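Local coordinates for periplasmic binding protein (Veillonella parvula, PDB 4N01) that probably binds a small solute in the periplasm and delivers it to a membrane transporter for uptake, at residues F212-D218 against W251-W256. Numbering follows the deposited sequence. Where two conformers were deposited one is given.
Sequences FIYDSED and WAKGSW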
loop_
_atom_site.group_PDB
_atom_site.type_symbol
_atom_site.label_atom_id
_atom_site.label_comp_id
_atom_site.label_asym_id
_atom_site.label_seq_id
_atom_site.Cartn_x
_atom_site.Cartn_y
_atom_site.Cartn_z
ATOM N N PHE A 212 -17.632 2.089 0.445
ATOM C CA PHE A 212 -17.398 0.739 -0.038
ATOM C C PHE A 212 -16.247 0.813 -1.024
ATOM O O PHE A 212 -16.228 1.668 -1.911
ATOM C CB PHE A 212 -18.662 0.204 -0.725
ATOM C CG PHE A 212 -18.453 -1.090 -1.461
ATOM C CD1 PHE A 212 -18.235 -2.277 -0.763
ATOM C CD2 PHE A 212 -18.497 -1.128 -2.845
ATOM C CE1 PHE A 212 -18.045 -3.478 -1.449
ATOM C CE2 PHE A 212 -18.316 -2.320 -3.534
ATOM C CZ PHE A 212 -18.087 -3.495 -2.836
ATOM N N ILE A 213 -15.258 -0.056 -0.852
ATOM C CA ILE A 213 -14.131 -0.083 -1.775
ATOM C C ILE A 213 -14.361 -1.143 -2.858
ATOM O O ILE A 213 -14.526 -2.332 -2.562
ATOM C CB ILE A 213 -12.804 -0.378 -1.049
ATOM C CG1 ILE A 213 -12.498 0.740 -0.047
ATOM C CG2 ILE A 213 -11.685 -0.483 -2.064
ATOM C CD1 ILE A 213 -13.046 0.496 1.328
ATOM N N TYR A 214 -14.361 -0.709 -4.112
ATOM C CA TYR A 214 -14.623 -1.595 -5.237
ATOM C C TYR A 214 -13.315 -1.771 -6.004
ATOM O O TYR A 214 -12.862 -0.858 -6.706
ATOM C CB TYR A 214 -15.724 -0.987 -6.119
ATOM C CG TYR A 214 -16.072 -1.731 -7.403
ATOM C CD1 TYR A 214 -17.138 -2.621 -7.448
ATOM C CD2 TYR A 214 -15.361 -1.507 -8.575
ATOM C CE1 TYR A 214 -17.476 -3.282 -8.622
ATOM C CE2 TYR A 214 -15.692 -2.162 -9.750
ATOM C CZ TYR A 214 -16.747 -3.048 -9.766
ATOM O OH TYR A 214 -17.068 -3.688 -10.939
ATOM N N ASP A 215 -12.682 -2.927 -5.844
ATOM C CA ASP A 215 -11.440 -3.185 -6.563
ATOM C C ASP A 215 -11.731 -3.643 -7.976
ATOM O O ASP A 215 -11.128 -3.162 -8.948
ATOM C CB ASP A 215 -10.621 -4.260 -5.864
ATOM C CG ASP A 215 -9.363 -4.608 -6.628
ATOM O OD1 ASP A 215 -8.310 -3.991 -6.353
ATOM O OD2 ASP A 215 -9.420 -5.487 -7.521
ATOM N N SER A 216 -12.650 -4.595 -8.079
ATOM C CA SER A 216 -12.997 -5.215 -9.344
ATOM C C SER A 216 -14.182 -6.131 -9.085
ATOM O O SER A 216 -14.627 -6.273 -7.944
ATOM C CB SER A 216 -11.817 -6.023 -9.873
ATOM O OG SER A 216 -11.373 -6.955 -8.899
ATOM N N GLU A 217 -14.704 -6.755 -10.132
ATOM C CA GLU A 217 -15.749 -7.747 -9.934
ATOM C C GLU A 217 -15.597 -8.893 -10.911
ATOM O O GLU A 217 -15.070 -8.725 -12.009
ATOM C CB GLU A 217 -17.151 -7.129 -10.042
ATOM C CG GLU A 217 -17.556 -6.710 -11.449
ATOM C CD GLU A 217 -19.010 -6.252 -11.534
ATOM O OE1 GLU A 217 -19.360 -5.211 -10.929
ATOM O OE2 GLU A 217 -19.812 -6.935 -12.207
ATOM N N ASP A 218 -16.038 -10.071 -10.487
ATOM C CA ASP A 218 -16.093 -11.243 -11.353
ATOM C C ASP A 218 -17.327 -11.982 -10.880
ATOM O O ASP A 218 -17.230 -12.996 -10.183
ATOM C CB ASP A 218 -14.837 -12.100 -11.184
ATOM C CG ASP A 218 -14.584 -13.008 -12.373
ATOM O OD1 ASP A 218 -14.942 -12.619 -13.505
ATOM O OD2 ASP A 218 -14.024 -14.108 -12.180
ATOM N N TRP A 251 -8.413 -8.429 1.826
ATOM C CA TRP A 251 -9.185 -8.414 0.574
ATOM C C TRP A 251 -9.827 -9.771 0.311
ATOM O O TRP A 251 -9.200 -10.800 0.528
ATOM C CB TRP A 251 -8.273 -8.091 -0.624
ATOM C CG TRP A 251 -7.586 -6.752 -0.532
ATOM C CD1 TRP A 251 -6.368 -6.489 0.038
ATOM C CD2 TRP A 251 -8.086 -5.490 -1.013
ATOM N NE1 TRP A 251 -6.081 -5.143 -0.063
ATOM C CE2 TRP A 251 -7.118 -4.511 -0.706
ATOM C CE3 TRP A 251 -9.248 -5.100 -1.692
ATOM C CZ2 TRP A 251 -7.281 -3.160 -1.046
ATOM C CZ3 TRP A 251 -9.410 -3.762 -2.025
ATOM C CH2 TRP A 251 -8.426 -2.808 -1.704
ATOM N N ALA A 252 -11.059 -9.768 -0.187
ATOM C CA ALA A 252 -11.738 -11.012 -0.540
ATOM C C ALA A 252 -12.979 -10.678 -1.324
ATOM O O ALA A 252 -13.353 -9.517 -1.442
ATOM C CB ALA A 252 -12.125 -11.796 0.711
ATOM N N LYS A 253 -13.634 -11.707 -1.834
ATOM C CA LYS A 253 -14.901 -11.514 -2.514
ATOM C C LYS A 253 -15.993 -11.174 -1.510
ATOM O O LYS A 253 -16.045 -11.752 -0.429
ATOM C CB LYS A 253 -15.283 -12.777 -3.291
ATOM C CG LYS A 253 -14.665 -12.873 -4.680
ATOM C CD LYS A 253 -15.579 -13.653 -5.629
ATOM C CE LYS A 253 -15.062 -13.630 -7.065
ATOM N NZ LYS A 253 -13.769 -14.351 -7.191
ATOM N N GLY A 254 -16.855 -10.230 -1.870
ATOM C CA GLY A 254 -18.021 -9.902 -1.062
ATOM C C GLY A 254 -19.274 -10.283 -1.839
ATOM O O GLY A 254 -19.183 -10.806 -2.952
ATOM N N SER A 255 -20.436 -10.028 -1.242
ATOM C CA SER A 255 -21.714 -10.201 -1.920
ATOM C C SER A 255 -22.350 -8.835 -2.118
ATOM O O SER A 255 -22.268 -7.979 -1.234
ATOM C CB SER A 255 -22.644 -11.088 -1.093
ATOM O OG SER A 255 -22.226 -12.442 -1.135
ATOM N N TRP A 256 -22.968 -8.618 -3.277
ATOM C CA TRP A 256 -23.692 -7.375 -3.510
ATOM C C TRP A 256 -24.826 -7.201 -2.493
ATOM O O TRP A 256 -25.152 -6.082 -2.133
ATOM C CB TRP A 256 -24.265 -7.323 -4.934
ATOM C CG TRP A 256 -23.254 -7.015 -6.030
ATOM C CD1 TRP A 256 -22.985 -7.780 -7.132
ATOM C CD2 TRP A 256 -22.398 -5.861 -6.129
ATOM N NE1 TRP A 256 -22.013 -7.175 -7.906
ATOM C CE2 TRP A 256 -21.635 -6.002 -7.306
ATOM C CE3 TRP A 256 -22.194 -4.733 -5.322
ATOM C CZ2 TRP A 256 -20.699 -5.051 -7.710
ATOM C CZ3 TRP A 256 -21.260 -3.792 -5.723
ATOM C CH2 TRP A 256 -20.526 -3.956 -6.902
#
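In the C-terminal lobe of this two-lobed binding protein, an aromatic cluster joins strand 209-214 of the four-stranded parallel sheet to the first turn of helix 256-262. Trp256 brings the six-membered ring of its indole to Phe212 and Tyr214. Its CH2 comes within 3.6 Å of Tyr214 CE1, rim to rim, with the planes 22° apart and neither ring over the other's face. Phe212 CE2 lies 4.0 Å from Trp256 CZ3, the two rings inclined at 53°; broad, flat side chains suit this buried layer between strand and helix. With CG anti to the backbone N, Tyr214 reaches back to Trp256 although its CB points away, and its OH donates a 2.8 Å hydrogen bond to Glu217 OE1 from the anti side, 29° out of the carboxylate plane. Glu217 OE1 also lies 3.5 Å from Trp256 CZ2, in the indole plane at the ring's edge, while OE2 forms a salt bridge with Lys288, so both oxygens are held. At the far end, Trp251 touches Ile213 CG2 with CZ3 and CH2, each 4.0 Å away, its long indole spanning the gap from strand 251-253 to that branched methyl. Strand 221-224 pairs with both 216-217 and 251-253, forming the small antiparallel sheet beside the parallel-stranded alpha/beta lobe of a periplasmic binding protein.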